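Local coordinates for protein 11R-lipoxygenase (Gersemia fruticosa, PDB 3VF1) that probably inserts molecular oxygen into polyunsaturated fatty acids, as lipoxygenases do, using a non-heme iron in a calcium-regulated enzyme, at residues Val502-Tyr514 with Phe650-Phe662. Numbering follows the deposited sequence.
Sequences VIHQFVQDIIQIY and FGDAAAHAAMAKF
In the helical lipoxygenase domain, Phe-506 of helix 491-514 stacks on Phe-662 of helix 653-676; the segments 502-514 and 653-662 of these helices run antiparallel (171°), their axes 9.4 Å apart at closest approach. The rings form an offset stack, centroids 4.4 Å apart and planes 16° from parallel; both have CG anti to the backbone N, which carries each ring into the interface. Val-502 CG1 packs against Phe-662 CE1 (3.4 Å), while Leu-420 of helix 416-425 touches Phe-506. Farther along, small Ala-658 admits the other helix closely: its CB meets Ile-510 CD1 at 3.6 Å. At the solvent-facing margin, the extended Lys-661 delivers NZ to the syn lone pair of Asp-509 OD2 (2.9 Å), a salt bridge; Gln-505 NE2 donates to OD1, steadying the carboxylate. A water also donates to OD2 and to Ala-658 O, tying this charge to the partner backbone. At the far end, Tyr-514 OH donates to Asp-652 OD2 (2.7 Å) from above the carboxylate plane. That oxygen also accepts the backbone N-H of Ala-138, so the residue just before helix 653-676 also holds that loop. The whole is an antiparallel helix pair of the mainly helical lipoxygenase domain, its apolar seam flanked by a salt bridge and a hydrogen bond.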
ATOM      1  N   VAL A 502     -16.943  -6.039   2.749  1.00 26.39           N
ATOM      2  CA  VAL A 502     -16.582  -7.426   3.027  1.00 25.67           C
ATOM      3  C   VAL A 502     -15.463  -7.500   4.061  1.00 28.71           C
ATOM      4  O   VAL A 502     -15.451  -8.395   4.906  1.00 30.30           O
ATOM      5  CB  VAL A 502     -16.163  -8.173   1.743  1.00 26.30           C
ATOM      6  CG1 VAL A 502     -15.142  -9.252   2.052  1.00 26.01           C
ATOM      7  CG2 VAL A 502     -17.385  -8.764   1.057  1.00 29.75           C
ATOM      8  N   ILE A 503     -14.531  -6.557   3.994  1.00 24.45           N
ATOM      9  CA  ILE A 503     -13.442  -6.492   4.960  1.00 27.08           C
ATOM     10  C   ILE A 503     -13.956  -6.002   6.310  1.00 28.95           C
ATOM     11  O   ILE A 503     -13.494  -6.448   7.359  1.00 30.32           O
ATOM     12  CB  ILE A 503     -12.315  -5.558   4.485  1.00 24.57           C
ATOM     13  CG1 ILE A 503     -11.560  -6.196   3.319  1.00 25.33           C
ATOM     14  CG2 ILE A 503     -11.348  -5.265   5.626  1.00 24.56           C
ATOM     15  CD1 ILE A 503     -10.573  -5.266   2.643  1.00 26.20           C
ATOM     16  N   HIS A 504     -14.914  -5.083   6.282  1.00 29.88           N
ATOM     17  CA  HIS A 504     -15.501  -4.572   7.514  1.00 30.46           C
ATOM     18  C   HIS A 504     -16.223  -5.692   8.249  1.00 29.64           C
ATOM     19  O   HIS A 504     -16.187  -5.767   9.474  1.00 29.08           O
ATOM     20  CB  HIS A 504     -16.479  -3.434   7.221  1.00 29.00           C
ATOM     21  CG  HIS A 504     -17.066  -2.819   8.451  1.00 31.89           C
ATOM     22  ND1 HIS A 504     -18.213  -3.297   9.049  1.00 32.14           N
ATOM     23  CD2 HIS A 504     -16.662  -1.768   9.203  1.00 29.24           C
ATOM     24  CE1 HIS A 504     -18.492  -2.565  10.112  1.00 32.87           C
ATOM     25  NE2 HIS A 504     -17.566  -1.629  10.227  1.00 33.51           N
ATOM     26  N   GLN A 505     -16.881  -6.563   7.490  1.00 29.99           N
ATOM     27  CA  GLN A 505     -17.591  -7.694   8.068  1.00 31.65           C
ATOM     28  C   GLN A 505     -16.609  -8.660   8.724  1.00 33.31           C
ATOM     29  O   GLN A 505     -16.853  -9.155   9.823  1.00 35.38           O
ATOM     30  CB  GLN A 505     -18.403  -8.421   6.995  1.00 29.25           C
ATOM     31  CG  GLN A 505     -19.291  -9.522   7.542  1.00 37.28           C
ATOM     32  CD  GLN A 505     -20.321  -8.996   8.518  1.00 42.33           C
ATOM     33  OE1 GLN A 505     -21.066  -8.068   8.207  1.00 51.04           O
ATOM     34  NE2 GLN A 505     -20.362  -9.580   9.711  1.00 39.44           N
ATOM     35  N   PHE A 506     -15.497  -8.924   8.045  1.00 31.65           N
ATOM     36  CA  PHE A 506     -14.487  -9.842   8.561  1.00 32.61           C
ATOM     37  C   PHE A 506     -13.880  -9.329   9.861  1.00 29.69           C
ATOM     38  O   PHE A 506     -13.786 -10.062  10.843  1.00 30.46           O
ATOM     39  CB  PHE A 506     -13.385 -10.063   7.523  1.00 28.68           C
ATOM     40  CG  PHE A 506     -12.185 -10.791   8.062  1.00 30.05           C
ATOM     41  CD1 PHE A 506     -12.308 -12.074   8.565  1.00 28.99           C
ATOM     42  CD2 PHE A 506     -10.935 -10.194   8.061  1.00 28.03           C
ATOM     43  CE1 PHE A 506     -11.209 -12.747   9.060  1.00 30.00           C
ATOM     44  CE2 PHE A 506      -9.831 -10.864   8.554  1.00 28.65           C
ATOM     45  CZ  PHE A 506      -9.968 -12.141   9.055  1.00 28.66           C
ATOM     46  N   VAL A 507     -13.467  -8.067   9.864  1.00 30.10           N
ATOM     47  CA  VAL A 507     -12.876  -7.465  11.052  1.00 30.98           C
ATOM     48  C   VAL A 507     -13.865  -7.481  12.211  1.00 32.57           C
ATOM     49  O   VAL A 507     -13.488  -7.729  13.353  1.00 36.00           O
ATOM     50  CB  VAL A 507     -12.424  -6.018  10.782  1.00 30.58           C
ATOM     51  CG1 VAL A 507     -12.077  -5.309  12.085  1.00 29.97           C
ATOM     52  CG2 VAL A 507     -11.234  -6.005   9.834  1.00 28.15           C
ATOM     53  N   GLN A 508     -15.133  -7.225  11.913  1.00 32.19           N
ATOM     54  CA  GLN A 508     -16.170  -7.223  12.936  1.00 32.17           C
ATOM     55  C   GLN A 508     -16.350  -8.617  13.529  1.00 34.05           C
ATOM     56  O   GLN A 508     -16.505  -8.768  14.740  1.00 33.91           O
ATOM     57  CB  GLN A 508     -17.495  -6.730  12.355  1.00 31.00           C
ATOM     58  CG  GLN A 508     -18.615  -6.629  13.378  1.00 34.56           C
ATOM     59  CD  GLN A 508     -19.866  -5.987  12.811  1.00 40.18           C
ATOM     60  OE1 GLN A 508     -20.739  -6.668  12.274  1.00 45.47           O
ATOM     61  NE2 GLN A 508     -19.958  -4.667  12.927  1.00 42.38           N
ATOM     62  N   ASP A 509     -16.333  -9.632  12.670  1.00 30.82           N
ATOM     63  CA  ASP A 509     -16.479 -11.011  13.120  1.00 31.63           C
ATOM     64  C   ASP A 509     -15.353 -11.387  14.076  1.00 35.16           C
ATOM     65  O   ASP A 509     -15.598 -11.946  15.144  1.00 35.54           O
ATOM     66  CB  ASP A 509     -16.494 -11.971  11.928  1.00 33.33           C
ATOM     67  CG  ASP A 509     -17.759 -11.853  11.100  1.00 41.24           C
ATOM     68  OD1 ASP A 509     -18.719 -11.205  11.567  1.00 42.41           O
ATOM     69  OD2 ASP A 509     -17.796 -12.417   9.985  1.00 40.64           O
ATOM     70  N   ILE A 510     -14.119 -11.073  13.693  1.00 30.73           N
ATOM     71  CA  ILE A 510     -12.958 -11.392  14.514  1.00 31.41           C
ATOM     72  C   ILE A 510     -13.033 -10.686  15.860  1.00 33.44           C
ATOM     73  O   ILE A 510     -12.837 -11.301  16.906  1.00 33.32           O
ATOM     74  CB  ILE A 510     -11.647 -10.984  13.815  1.00 32.61           C
ATOM     75  CG1 ILE A 510     -11.432 -11.818  12.548  1.00 30.56           C
ATOM     76  CG2 ILE A 510     -10.463 -11.142  14.762  1.00 30.71           C
ATOM     77  CD1 ILE A 510     -11.363 -13.314  12.794  1.00 32.80           C
ATOM     78  N   ILE A 511     -13.319  -9.390  15.830  1.00 35.37           N
ATOM     79  CA  ILE A 511     -13.352  -8.584  17.045  1.00 31.23           C
ATOM     80  C   ILE A 511     -14.454  -9.032  18.005  1.00 35.16           C
ATOM     81  O   ILE A 511     -14.275  -8.995  19.221  1.00 35.79           O
ATOM     82  CB  ILE A 511     -13.535  -7.091  16.713  1.00 33.62           C
ATOM     83  CG1 ILE A 511     -12.290  -6.551  16.004  1.00 34.88           C
ATOM     84  CG2 ILE A 511     -13.812  -6.283  17.975  1.00 35.77           C
ATOM     85  CD1 ILE A 511     -11.018  -6.638  16.826  1.00 33.04           C
ATOM     86  N   GLN A 512     -15.590  -9.458  17.463  1.00 35.23           N
ATOM     87  CA  GLN A 512     -16.710  -9.877  18.302  1.00 34.51           C
ATOM     88  C   GLN A 512     -16.514 -11.279  18.875  1.00 36.56           C
ATOM     89  O   GLN A 512     -17.271 -11.712  19.740  1.00 37.47           O
ATOM     90  CB  GLN A 512     -18.026  -9.793  17.525  1.00 32.69           C
ATOM     91  CG  GLN A 512     -18.486  -8.363  17.280  1.00 39.93           C
ATOM     92  CD  GLN A 512     -19.868  -8.284  16.661  1.00 46.16           C
ATOM     93  OE1 GLN A 512     -20.488  -9.305  16.361  1.00 44.77           O
ATOM     94  NE2 GLN A 512     -20.359  -7.064  16.468  1.00 41.64           N
ATOM     95  N   ILE A 513     -15.494 -11.983  18.393  1.00 35.42           N
ATOM     96  CA  ILE A 513     -15.131 -13.279  18.955  1.00 33.84           C
ATOM     97  C   ILE A 513     -14.418 -13.106  20.293  1.00 36.72           C
ATOM     98  O   ILE A 513     -14.580 -13.924  21.201  1.00 37.71           O
ATOM     99  CB  ILE A 513     -14.212 -14.073  18.000  1.00 35.71           C
ATOM    100  CG1 ILE A 513     -15.021 -14.644  16.833  1.00 33.14           C
ATOM    101  CG2 ILE A 513     -13.517 -15.210  18.739  1.00 33.77           C
ATOM    102  CD1 ILE A 513     -14.171 -15.260  15.740  1.00 34.23           C
ATOM    103  N   TYR A 514     -13.636 -12.037  20.415  1.00 34.07           N
ATOM    104  CA  TYR A 514     -12.798 -11.828  21.593  1.00 36.56           C
ATOM    105  C   TYR A 514     -13.316 -10.716  22.505  1.00 37.31           C
ATOM    106  O   TYR A 514     -13.140 -10.774  23.722  1.00 39.97           O
ATOM    107  CB  TYR A 514     -11.362 -11.537  21.156  1.00 32.50           C
ATOM    108  CG  TYR A 514     -10.779 -12.647  20.317  1.00 33.90           C
ATOM    109  CD1 TYR A 514     -10.223 -13.772  20.909  1.00 37.51           C
ATOM    110  CD2 TYR A 514     -10.803 -12.582  18.931  1.00 36.38           C
ATOM    111  CE1 TYR A 514      -9.699 -14.796  20.147  1.00 36.06           C
ATOM    112  CE2 TYR A 514     -10.281 -13.602  18.159  1.00 37.02           C
ATOM    113  CZ  TYR A 514      -9.729 -14.705  18.773  1.00 38.15           C
ATOM    114  OH  TYR A 514      -9.209 -15.726  18.013  1.00 38.34           O
ATOM    115  N   PHE A 650      -3.731 -17.501  13.869  1.00 37.88           N
ATOM    116  CA  PHE A 650      -4.900 -17.851  14.671  1.00 37.28           C
ATOM    117  C   PHE A 650      -4.988 -19.353  14.909  1.00 39.97           C
ATOM    118  O   PHE A 650      -4.847 -20.148  13.980  1.00 41.46           O
ATOM    119  CB  PHE A 650      -6.183 -17.366  13.993  1.00 34.80           C
ATOM    120  CG  PHE A 650      -6.428 -15.893  14.138  1.00 35.22           C
ATOM    121  CD1 PHE A 650      -6.932 -15.377  15.317  1.00 32.88           C
ATOM    122  CD2 PHE A 650      -6.164 -15.024  13.091  1.00 35.36           C
ATOM    123  CE1 PHE A 650      -7.162 -14.023  15.456  1.00 31.27           C
ATOM    124  CE2 PHE A 650      -6.394 -13.671  13.223  1.00 34.65           C
ATOM    125  CZ  PHE A 650      -6.894 -13.169  14.409  1.00 34.68           C
ATOM    126  N   GLY A 651      -5.221 -19.732  16.161  1.00 40.62           N
ATOM    127  CA  GLY A 651      -5.428 -21.123  16.516  1.00 39.05           C
ATOM    128  C   GLY A 651      -6.890 -21.418  16.792  1.00 37.09           C
ATOM    129  O   GLY A 651      -7.347 -22.549  16.622  1.00 36.73           O
ATOM    130  N   ASP A 652      -7.627 -20.397  17.217  1.00 37.91           N
ATOM    131  CA  ASP A 652      -9.033 -20.563  17.564  1.00 35.38           C
ATOM    132  C   ASP A 652      -9.858 -20.943  16.339  1.00 34.11           C
ATOM    133  O   ASP A 652      -9.784 -20.287  15.302  1.00 37.51           O
ATOM    134  CB  ASP A 652      -9.583 -19.277  18.183  1.00 38.61           C
ATOM    135  CG  ASP A 652      -8.741 -18.782  19.345  1.00 39.05           C
ATOM    136  OD1 ASP A 652      -8.877 -19.331  20.457  1.00 42.98           O
ATOM    137  OD2 ASP A 652      -7.946 -17.840  19.145  1.00 42.07           O
ATOM    138  N   ALA A 653     -10.647 -22.003  16.470  1.00 34.26           N
ATOM    139  CA  ALA A 653     -11.454 -22.504  15.364  1.00 34.58           C
ATOM    140  C   ALA A 653     -12.512 -21.487  14.939  1.00 34.45           C
ATOM    141  O   ALA A 653     -12.973 -21.505  13.798  1.00 34.39           O
ATOM    142  CB  ALA A 653     -12.110 -23.822  15.747  1.00 32.79           C
ATOM    143  N   ALA A 654     -12.894 -20.606  15.858  1.00 32.13           N
ATOM    144  CA  ALA A 654     -13.876 -19.571  15.555  1.00 34.18           C
ATOM    145  C   ALA A 654     -13.283 -18.536  14.602  1.00 33.92           C
ATOM    146  O   ALA A 654     -13.982 -17.989  13.749  1.00 30.95           O
ATOM    147  CB  ALA A 654     -14.356 -18.906  16.831  1.00 31.63           C
ATOM    148  N   ALA A 655     -11.991 -18.268  14.753  1.00 34.18           N
ATOM    149  CA  ALA A 655     -11.296 -17.340  13.868  1.00 29.35           C
ATOM    150  C   ALA A 655     -11.225 -17.920  12.459  1.00 32.87           C
ATOM    151  O   ALA A 655     -11.428 -17.212  11.475  1.00 33.27           O
ATOM    152  CB  ALA A 655      -9.902 -17.050  14.394  1.00 30.47           C
ATOM    153  N   HIS A 656     -10.941 -19.216  12.370  1.00 33.17           N
ATOM    154  CA  HIS A 656     -10.869 -19.903  11.087  1.00 33.49           C
ATOM    155  C   HIS A 656     -12.205 -19.831  10.355  1.00 31.88           C
ATOM    156  O   HIS A 656     -12.245 -19.697   9.133  1.00 28.46           O
ATOM    157  CB  HIS A 656     -10.460 -21.363  11.291  1.00 33.79           C
ATOM    158  CG  HIS A 656      -9.077 -21.528  11.840  1.00 40.57           C
ATOM    159  ND1 HIS A 656      -8.694 -22.632  12.572  1.00 45.20           N
ATOM    160  CD2 HIS A 656      -7.986 -20.731  11.761  1.00 39.73           C
ATOM    161  CE1 HIS A 656      -7.426 -22.504  12.923  1.00 45.06           C
ATOM    162  NE2 HIS A 656      -6.973 -21.361  12.442  1.00 42.63           N
ATOM    163  N   ALA A 657     -13.297 -19.920  11.108  1.00 30.52           N
ATOM    164  CA  ALA A 657     -14.629 -19.825  10.525  1.00 30.10           C
ATOM    165  C   ALA A 657     -14.851 -18.436   9.937  1.00 30.20           C
ATOM    166  O   ALA A 657     -15.429 -18.294   8.860  1.00 30.67           O
ATOM    167  CB  ALA A 657     -15.688 -20.133  11.569  1.00 32.90           C
ATOM    168  N   ALA A 658     -14.386 -17.414  10.649  1.00 27.70           N
ATOM    169  CA  ALA A 658     -14.522 -16.039  10.188  1.00 32.19           C
ATOM    170  C   ALA A 658     -13.702 -15.824   8.919  1.00 33.34           C
ATOM    171  O   ALA A 658     -14.169 -15.205   7.961  1.00 30.16           O
ATOM    172  CB  ALA A 658     -14.081 -15.073  11.273  1.00 28.61           C
ATOM    173  N   MET A 659     -12.478 -16.343   8.923  1.00 28.73           N
ATOM    174  CA  MET A 659     -11.586 -16.231   7.779  1.00 27.30           C
ATOM    175  C   MET A 659     -12.144 -16.959   6.556  1.00 28.06           C
ATOM    176  O   MET A 659     -12.003 -16.489   5.431  1.00 31.44           O
ATOM    177  CB  MET A 659     -10.206 -16.791   8.130  1.00 27.48           C
ATOM    178  CG  MET A 659      -9.330 -15.825   8.912  1.00 32.23           C
ATOM    179  SD  MET A 659      -7.942 -16.632   9.739  1.00 44.89           S
ATOM    180  CE  MET A 659      -7.448 -17.832   8.502  1.00 45.14           C
ATOM    181  N   ALA A 660     -12.776 -18.107   6.777  1.00 28.44           N
ATOM    182  CA  ALA A 660     -13.330 -18.888   5.677  1.00 28.95           C
ATOM    183  C   ALA A 660     -14.526 -18.170   5.058  1.00 28.34           C
ATOM    184  O   ALA A 660     -14.701 -18.174   3.840  1.00 28.58           O
ATOM    185  CB  ALA A 660     -13.731 -20.273   6.161  1.00 24.67           C
ATOM    186  N   LYS A 661     -15.347 -17.558   5.904  1.00 27.75           N
ATOM    187  CA  LYS A 661     -16.489 -16.778   5.444  1.00 29.55           C
ATOM    188  C   LYS A 661     -15.991 -15.591   4.624  1.00 33.78           C
ATOM    189  O   LYS A 661     -16.597 -15.206   3.622  1.00 34.35           O
ATOM    190  CB  LYS A 661     -17.298 -16.291   6.645  1.00 31.67           C
ATOM    191  CG  LYS A 661     -18.413 -15.311   6.317  1.00 38.06           C
ATOM    192  CD  LYS A 661     -18.946 -14.670   7.591  1.00 45.31           C
ATOM    193  CE  LYS A 661     -19.926 -13.549   7.295  1.00 55.29           C
ATOM    194  NZ  LYS A 661     -20.226 -12.753   8.518  1.00 45.25           N
ATOM    195  N   PHE A 662     -14.876 -15.022   5.071  1.00 32.07           N
ATOM    196  CA  PHE A 662     -14.212 -13.930   4.374  1.00 29.20           C
ATOM    197  C   PHE A 662     -13.843 -14.359   2.954  1.00 29.93           C
ATOM    198  O   PHE A 662     -14.201 -13.694   1.982  1.00 30.44           O
ATOM    199  CB  PHE A 662     -12.962 -13.527   5.164  1.00 28.29           C
ATOM    200  CG  PHE A 662     -12.276 -12.289   4.659  1.00 28.71           C
ATOM    201  CD1 PHE A 662     -12.994 -11.145   4.352  1.00 29.32           C
ATOM    202  CD2 PHE A 662     -10.897 -12.263   4.527  1.00 29.93           C
ATOM    203  CE1 PHE A 662     -12.346 -10.006   3.902  1.00 28.29           C
ATOM    204  CE2 PHE A 662     -10.246 -11.129   4.082  1.00 32.47           C
ATOM    205  CZ  PHE A 662     -10.970 -10.000   3.770  1.00 28.11           C
TER
HETATM  206  O   HOH W   1     -16.014 -12.764   7.932  1.00 33.91           O